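Local atomic coordinates of CBIX (Paracoccus pantotrophus, PDB entry 4CCS), a protein that catalyses the terminal step of siroheme biosynthesis in denitrifying bacteria, probably by inserting ferrous iron into sirohydrochlorin. Residues L6-G11 with G48-A53; P18-I23 with R40-A45. All coordinates share one frame; numbering follows the deposited sequence.

Contact 1. Residues L6-G11 with G48-A53; sequences LIVAHG and GALDRA. With EDO (1,2-ethanediol), chain D.
Leu6, on strand 4-9, meets Ala49, Leu50, Arg52 and Ala53, an example of one branched side chain shared by four residues of a loop. From its CB, directed at the loop, the chain runs to a CG anti to the backbone N (chi1 -167°), and the two methyls then divide the work. Leu6 CD1 lies 3.8 Å from Arg52 CD and reaches over one face of the guanidinium, offset toward its rim; the two side chains cross at about a right angle. Leu6 CD2 meets Leu50 CD2 at 4.0 Å and also touches Ala49 O and Ala53 CB. Val8, two residues along the same strand, adds its CG2 against the same Leu50 CD2 at 4.1 Å, so this one methyl touches both strand residues.

Past the strand's end, His10 ND1 hydrogen-bonds O2 of a 1,2-ethanediol at 2.8 Å, in the plane of the ring. Gly11 N donates to that same diol O2 (2.9 Å), while its bond to O1 is weak. The His10 ring also stacks on Phe63 and meets Phe69 edge-to-face. The diol probably comes from the crystallisation liquor.

The loop, shaped as two type I turns, Gly48 to Asp51 and Leu50 to Ala53, connects strands 38-43 and 57-61 and lies against strand 4-9 between them, where Leu6 also touches Ala42 and Ile59 on the flanking strands. The contact offers no polar compensation: Ala49 O is buried without a partner in the model, and what meets across it is chiefly methyl groups and the flat face of a guanidinium.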
ATOM      1  N   LEU A   6     -15.728   5.572   2.564  1.00 20.91           N
ATOM      2  CA  LEU A   6     -14.747   5.695   3.632  1.00 20.91           C
ATOM      3  C   LEU A   6     -13.456   4.957   3.246  1.00 21.59           C
ATOM      4  O   LEU A   6     -13.498   3.763   2.969  1.00 19.67           O
ATOM      5  CB  LEU A   6     -15.361   5.167   4.950  1.00 22.44           C
ATOM      6  CG  LEU A   6     -14.648   5.469   6.277  1.00 29.47           C
ATOM      7  CD1 LEU A   6     -14.412   6.985   6.487  1.00 30.00           C
ATOM      8  CD2 LEU A   6     -15.457   4.917   7.443  1.00 32.18           C
ATOM      9  N   ILE A   7     -12.333   5.693   3.174  1.00 19.35           N
ATOM     10  CA  ILE A   7     -10.981   5.164   2.897  1.00 18.78           C
ATOM     11  C   ILE A   7     -10.435   4.806   4.280  1.00 20.80           C
ATOM     12  O   ILE A   7     -10.308   5.687   5.141  1.00 18.96           O
ATOM     13  CB  ILE A   7     -10.072   6.195   2.182  1.00 22.08           C
ATOM     14  CG1 ILE A   7     -10.736   6.832   0.924  1.00 23.07           C
ATOM     15  CG2 ILE A   7      -8.692   5.605   1.860  1.00 21.80           C
ATOM     16  CD1 ILE A   7     -11.346   5.945  -0.141  1.00 40.47           C
ATOM     17  N   VAL A   8     -10.182   3.513   4.506  1.00 17.42           N
ATOM     18  CA  VAL A   8      -9.799   2.988   5.818  1.00 16.38           C
ATOM     19  C   VAL A   8      -8.371   2.462   5.853  1.00 18.94           C
ATOM     20  O   VAL A   8      -8.007   1.595   5.061  1.00 18.41           O
ATOM     21  CB  VAL A   8     -10.831   1.923   6.291  1.00 19.74           C
ATOM     22  CG1 VAL A   8     -10.425   1.291   7.625  1.00 19.31           C
ATOM     23  CG2 VAL A   8     -12.233   2.525   6.395  1.00 19.34           C
ATOM     24  N   ALA A   9      -7.581   2.962   6.806  1.00 15.82           N
ATOM     25  CA  ALA A   9      -6.225   2.477   7.033  1.00 15.75           C
ATOM     26  C   ALA A   9      -6.182   1.590   8.277  1.00 20.53           C
ATOM     27  O   ALA A   9      -6.965   1.794   9.223  1.00 18.30           O
ATOM     28  CB  ALA A   9      -5.282   3.645   7.224  1.00 16.19           C
ATOM     29  N   HIS A  10      -5.247   0.627   8.292  1.00 17.58           N
ATOM     30  CA  HIS A  10      -4.968  -0.191   9.474  1.00 18.11           C
ATOM     31  C   HIS A  10      -4.397   0.753  10.527  1.00 21.92           C
ATOM     32  O   HIS A  10      -3.660   1.676  10.185  1.00 20.75           O
ATOM     33  CB  HIS A  10      -3.877  -1.240   9.179  1.00 19.32           C
ATOM     34  CG  HIS A  10      -4.415  -2.569   8.776  1.00 22.99           C
ATOM     35  ND1 HIS A  10      -5.394  -3.207   9.512  1.00 25.03           N
ATOM     36  CD2 HIS A  10      -4.085  -3.343   7.719  1.00 24.75           C
ATOM     37  CE1 HIS A  10      -5.649  -4.333   8.865  1.00 24.66           C
ATOM     38  NE2 HIS A  10      -4.877  -4.458   7.786  1.00 24.80           N
ATOM     39  N   GLY A  11      -4.706   0.539  11.806  1.00 19.73           N
ATOM     40  CA  GLY A  11      -4.085   1.431  12.786  1.00 18.76           C
ATOM     41  C   GLY A  11      -2.652   0.968  13.082  1.00 20.01           C
ATOM     42  O   GLY A  11      -2.280  -0.170  12.771  1.00 19.33           O
ATOM     43  N   GLY A  48     -14.008   4.856  17.312  1.00 27.19           N
ATOM     44  CA  GLY A  48     -15.163   5.407  16.591  1.00 27.55           C
ATOM     45  C   GLY A  48     -14.856   5.725  15.121  1.00 31.56           C
ATOM     46  O   GLY A  48     -15.587   6.507  14.512  1.00 30.01           O
ATOM     47  N   ALA A  49     -13.785   5.115  14.555  1.00 28.83           N
ATOM     48  CA  ALA A  49     -13.341   5.302  13.156  1.00 28.95           C
ATOM     49  C   ALA A  49     -14.462   5.051  12.149  1.00 33.56           C
ATOM     50  O   ALA A  49     -14.633   5.829  11.211  1.00 32.92           O
ATOM     51  CB  ALA A  49     -12.174   4.366  12.850  1.00 29.13           C
ATOM     52  N   LEU A  50     -15.221   3.963  12.371  1.00 31.86           N
ATOM     53  CA  LEU A  50     -16.293   3.474  11.508  1.00 32.97           C
ATOM     54  C   LEU A  50     -17.712   3.903  11.880  1.00 42.10           C
ATOM     55  O   LEU A  50     -18.652   3.447  11.213  1.00 42.65           O
ATOM     56  CB  LEU A  50     -16.236   1.936  11.443  1.00 32.53           C
ATOM     57  CG  LEU A  50     -14.931   1.298  10.952  1.00 36.48           C
ATOM     58  CD1 LEU A  50     -14.924  -0.180  11.243  1.00 35.98           C
ATOM     59  CD2 LEU A  50     -14.688   1.569   9.481  1.00 37.80           C
ATOM     60  N   ASP A  51     -17.909   4.754  12.909  1.00 40.97           N
ATOM     61  CA  ASP A  51     -19.300   5.074  13.244  1.00 42.25           C
ATOM     62  C   ASP A  51     -19.948   6.099  12.270  1.00 47.45           C
ATOM     63  O   ASP A  51     -21.164   6.279  12.326  1.00 48.25           O
ATOM     64  CB  ASP A  51     -19.518   5.439  14.728  1.00 44.56           C
ATOM     65  CG  ASP A  51     -18.601   6.456  15.366  1.00 56.23           C
ATOM     66  OD1 ASP A  51     -18.276   7.465  14.699  1.00 58.98           O
ATOM     67  OD2 ASP A  51     -18.321   6.317  16.574  1.00 56.86           O
ATOM     68  N   ARG A  52     -19.183   6.658  11.309  1.00 44.39           N
ATOM     69  CA  ARG A  52     -19.754   7.542  10.286  1.00 44.81           C
ATOM     70  C   ARG A  52     -20.332   6.710   9.113  1.00 48.50           C
ATOM     71  O   ARG A  52     -21.098   7.233   8.301  1.00 48.46           O
ATOM     72  CB  ARG A  52     -18.745   8.616   9.817  1.00 46.48           C
ATOM     73  CG  ARG A  52     -17.724   8.166   8.774  1.00 57.48           C
ATOM     74  CD  ARG A  52     -16.613   9.190   8.603  1.00 61.61           C
ATOM     75  NE  ARG A  52     -15.531   8.941   9.554  1.00 61.25           N
ATOM     76  CZ  ARG A  52     -14.386   9.615   9.606  1.00 63.85           C
ATOM     77  NH1 ARG A  52     -14.154  10.613   8.758  1.00 31.65           N
ATOM     78  NH2 ARG A  52     -13.470   9.306  10.512  1.00 55.26           N
ATOM     79  N   ALA A  53     -19.968   5.412   9.046  1.00 43.80           N
ATOM     80  CA  ALA A  53     -20.419   4.477   8.017  1.00 42.86           C
ATOM     81  C   ALA A  53     -21.808   3.932   8.315  1.00 45.26           C
ATOM     82  O   ALA A  53     -22.186   3.783   9.476  1.00 45.08           O
ATOM     83  CB  ALA A  53     -19.433   3.323   7.890  1.00 43.46           C
TER
HETATM   84  C1  EDO D1229      -5.049  -2.055  14.121  1.00 45.76           C
HETATM   85  O1  EDO D1229      -5.735  -0.833  14.398  1.00 47.07           O
HETATM   86  C2  EDO D1229      -5.843  -2.858  13.098  1.00 42.56           C
HETATM   87  O2  EDO D1229      -6.041  -2.054  11.943  1.00 37.66           O

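Contact 2. Residues P18-I23 with R40-A45; sequences PQQRAI and RGATLA
The carboxamide of Gln20 lies beside strand 40-43 with its two polar edges spent on strand backbone and the strand displaced to one side of its plane, where Gly41 O, Ala42 CA and Thr43 N all lie. Gln20 OE1 accepts from Thr43 N at 3.1 Å, the donor tilted 25° from the carbonyl plane. At the other edge Gln20 NE2 makes a weak bond to Gly41 O (3.0 Å) and its stronger one to Glu24 OE2, within the helix, which helps fix the amide's rotation. A bend at chi2 (64°) turns CD out of line with the aliphatic stem and so brings the amide beside the strand. The principle is that of a side chain satisfying an edge strand's peptide groups in place of another strand.

The second amide, that of Gln19, is placed differently. Gln19 OE1 sits against Ala45 CB, accepts from Gln12 N, and accepts a hydrogen bond from a water at 2.8 Å. That water in turn accepts from Thr43 OG1 (2.7 Å), bridging helix to strand end. Thr43 OG1 also receives Ala45 N at 3.2 Å, forming an ST turn where the strand gives way to loop, while Thr43 CG2 touches both Gln19 CB and Gln20 CB and comes nearest Gln20 OE1, 3.4 Å away. Farther along, Ile23 CG2 rests on the peptide between Gly41 and Ala42, 3.5 Å from Ala42 N; the lack of a side chain on Gly41 lets the helix come close there.

Short segments of helix and strand run nearly antiparallel, at 151°, with axes 6.6 Å apart at closest approach. They are the helix and second strand of the beta-alpha-beta unit 4-9, 16-30, 38-43, in which strand 38-43 pairs with strand 4-9 and Ile23 also reaches Ala9.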
ATOM      1  N   PRO A  18      -2.186  11.998  14.383  1.00 16.95           N
ATOM      2  CA  PRO A  18      -1.492  12.227  13.097  1.00 16.84           C
ATOM      3  C   PRO A  18      -1.837  11.147  12.050  1.00 19.06           C
ATOM      4  O   PRO A  18      -1.881  11.441  10.858  1.00 18.16           O
ATOM      5  CB  PRO A  18      -0.010  12.254  13.468  1.00 19.37           C
ATOM      6  CG  PRO A  18       0.086  11.642  14.825  1.00 23.80           C
ATOM      7  CD  PRO A  18      -1.221  11.920  15.502  1.00 19.20           C
ATOM      8  N   GLN A  19      -2.188   9.932  12.505  1.00 14.27           N
ATOM      9  CA  GLN A  19      -2.577   8.842  11.603  1.00 14.44           C
ATOM     10  C   GLN A  19      -3.918   9.190  10.941  1.00 18.11           C
ATOM     11  O   GLN A  19      -4.080   8.993   9.737  1.00 17.06           O
ATOM     12  CB  GLN A  19      -2.688   7.517  12.370  1.00 14.98           C
ATOM     13  CG  GLN A  19      -1.315   6.954  12.785  1.00 18.27           C
ATOM     14  CD  GLN A  19      -1.451   5.677  13.564  1.00 19.80           C
ATOM     15  OE1 GLN A  19      -1.978   4.684  13.078  1.00 14.87           O
ATOM     16  NE2 GLN A  19      -0.931   5.644  14.784  1.00 20.40           N
ATOM     17  N   GLN A  20      -4.851   9.748  11.724  1.00 15.00           N
ATOM     18  CA  GLN A  20      -6.168  10.183  11.230  1.00 15.72           C
ATOM     19  C   GLN A  20      -6.026  11.343  10.244  1.00 19.17           C
ATOM     20  O   GLN A  20      -6.652  11.300   9.180  1.00 18.75           O
ATOM     21  CB  GLN A  20      -7.096  10.555  12.401  1.00 16.47           C
ATOM     22  CG  GLN A  20      -8.510  11.033  11.988  1.00 23.32           C
ATOM     23  CD  GLN A  20      -9.345   9.982  11.286  1.00 30.81           C
ATOM     24  OE1 GLN A  20      -9.162   8.778  11.467  1.00 24.56           O
ATOM     25  NE2 GLN A  20     -10.377  10.406  10.564  1.00 26.09           N
ATOM     26  N   ARG A  21      -5.183  12.351  10.579  1.00 16.79           N
ATOM     27  CA  ARG A  21      -4.926  13.512   9.705  1.00 16.69           C
ATOM     28  C   ARG A  21      -4.367  13.063   8.338  1.00 18.89           C
ATOM     29  O   ARG A  21      -4.763  13.623   7.320  1.00 17.98           O
ATOM     30  CB  ARG A  21      -3.943  14.503  10.364  1.00 19.13           C
ATOM     31  CG  ARG A  21      -4.640  15.503  11.286  1.00 34.49           C
ATOM     32  CD  ARG A  21      -3.704  16.593  11.793  1.00 39.78           C
ATOM     33  NE  ARG A  21      -2.708  16.065  12.728  1.00 39.62           N
ATOM     34  CZ  ARG A  21      -2.888  15.964  14.041  1.00 45.96           C
ATOM     35  NH1 ARG A  21      -4.021  16.375  14.596  1.00 29.27           N
ATOM     36  NH2 ARG A  21      -1.933  15.462  14.810  1.00 27.94           N
ATOM     37  N   ALA A  22      -3.453  12.067   8.318  1.00 15.95           N
ATOM     38  CA  ALA A  22      -2.867  11.545   7.069  1.00 16.40           C
ATOM     39  C   ALA A  22      -3.929  10.911   6.160  1.00 19.17           C
ATOM     40  O   ALA A  22      -3.940  11.162   4.946  1.00 18.42           O
ATOM     41  CB  ALA A  22      -1.756  10.536   7.382  1.00 17.28           C
ATOM     42  N   ILE A  23      -4.840  10.115   6.733  1.00 15.01           N
ATOM     43  CA  ILE A  23      -5.878   9.444   5.927  1.00 14.76           C
ATOM     44  C   ILE A  23      -6.941  10.462   5.462  1.00 19.17           C
ATOM     45  O   ILE A  23      -7.438  10.349   4.336  1.00 17.33           O
ATOM     46  CB  ILE A  23      -6.469   8.168   6.593  1.00 17.62           C
ATOM     47  CG1 ILE A  23      -5.349   7.229   7.131  1.00 17.64           C
ATOM     48  CG2 ILE A  23      -7.364   7.387   5.613  1.00 18.73           C
ATOM     49  CD1 ILE A  23      -4.101   6.884   6.082  1.00 22.06           C
ATOM     50  N   ARG A  40     -14.489  10.323   2.671  1.00 20.18           N
ATOM     51  CA  ARG A  40     -13.839  10.682   3.938  1.00 19.89           C
ATOM     52  C   ARG A  40     -12.788   9.621   4.281  1.00 22.55           C
ATOM     53  O   ARG A  40     -12.811   8.533   3.695  1.00 22.91           O
ATOM     54  CB  ARG A  40     -14.872  10.829   5.072  1.00 19.11           C
ATOM     55  CG  ARG A  40     -15.837  12.015   4.899  1.00 28.99           C
ATOM     56  CD  ARG A  40     -15.141  13.370   4.988  1.00 35.99           C
ATOM     57  NE  ARG A  40     -16.082  14.491   4.909  1.00 38.00           N
ATOM     58  CZ  ARG A  40     -16.485  15.070   3.781  1.00 50.23           C
ATOM     59  NH1 ARG A  40     -16.040  14.639   2.606  1.00 33.88           N
ATOM     60  NH2 ARG A  40     -17.333  16.084   3.818  1.00 42.87           N
ATOM     61  N   GLY A  41     -11.848   9.948   5.182  1.00 19.03           N
ATOM     62  CA  GLY A  41     -10.793   9.014   5.573  1.00 18.67           C
ATOM     63  C   GLY A  41     -10.863   8.650   7.059  1.00 22.96           C
ATOM     64  O   GLY A  41     -11.349   9.437   7.883  1.00 21.61           O
ATOM     65  N   ALA A  42     -10.373   7.449   7.395  1.00 19.05           N
ATOM     66  CA  ALA A  42     -10.341   6.962   8.776  1.00 19.60           C
ATOM     67  C   ALA A  42      -9.199   5.990   9.015  1.00 22.01           C
ATOM     68  O   ALA A  42      -8.837   5.206   8.132  1.00 19.87           O
ATOM     69  CB  ALA A  42     -11.667   6.277   9.121  1.00 20.81           C
ATOM     70  N   THR A  43      -8.651   6.027  10.234  1.00 17.80           N
ATOM     71  CA  THR A  43      -7.650   5.062  10.671  1.00 16.53           C
ATOM     72  C   THR A  43      -8.295   4.230  11.752  1.00 19.27           C
ATOM     73  O   THR A  43      -8.957   4.785  12.635  1.00 16.45           O
ATOM     74  CB  THR A  43      -6.338   5.697  11.150  1.00 20.01           C
ATOM     75  OG1 THR A  43      -5.524   4.623  11.643  1.00 18.99           O
ATOM     76  CG2 THR A  43      -6.538   6.744  12.258  1.00 16.93           C
ATOM     77  N   LEU A  44      -8.085   2.907  11.702  1.00 17.64           N
ATOM     78  CA  LEU A  44      -8.615   2.001  12.716  1.00 17.73           C
ATOM     79  C   LEU A  44      -7.936   2.211  14.087  1.00 20.65           C
ATOM     80  O   LEU A  44      -8.399   1.644  15.078  1.00 20.54           O
ATOM     81  CB  LEU A  44      -8.571   0.534  12.246  1.00 17.63           C
ATOM     82  CG  LEU A  44      -9.442   0.209  11.011  1.00 21.26           C
ATOM     83  CD1 LEU A  44      -9.258  -1.225  10.576  1.00 20.58           C
ATOM     84  CD2 LEU A  44     -10.930   0.520  11.259  1.00 23.60           C
ATOM     85  N   ALA A  45      -6.876   3.067  14.155  1.00 15.18           N
ATOM     86  CA  ALA A  45      -6.228   3.397  15.450  1.00 15.61           C
ATOM     87  C   ALA A  45      -7.116   4.391  16.234  1.00 19.36           C
ATOM     88  O   ALA A  45      -6.936   4.566  17.439  1.00 18.23           O
ATOM     89  CB  ALA A  45      -4.841   4.006  15.223  1.00 16.36           C
TER
HETATM   90  O   HOH W   1      -3.059   4.497  10.542  1.00 18.05           O

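Both contacts reach the same four-stranded parallel sheet, ordered 38-43, 4-9, 57-61, 87-88, and their centres lie about 8 Å apart. Along the chain, strand 4-9 of contact 1 comes first, then the helix and strand of contact 2, and last the 48-53 loop, before strand 57-61. Contact 2 thus falls between the two halves of contact 1. The two meet through probable strand-pairing bonds, Ile7 O to Ala42 N and Ala9 N to Ala42 O, both 2.9 Å. Contact 2 packs the helix of the beta-alpha-beta unit on its second strand, while contact 1 sets the following loop against its first. A second sheet shares this order, consistent with the two-lobed chelatase fold.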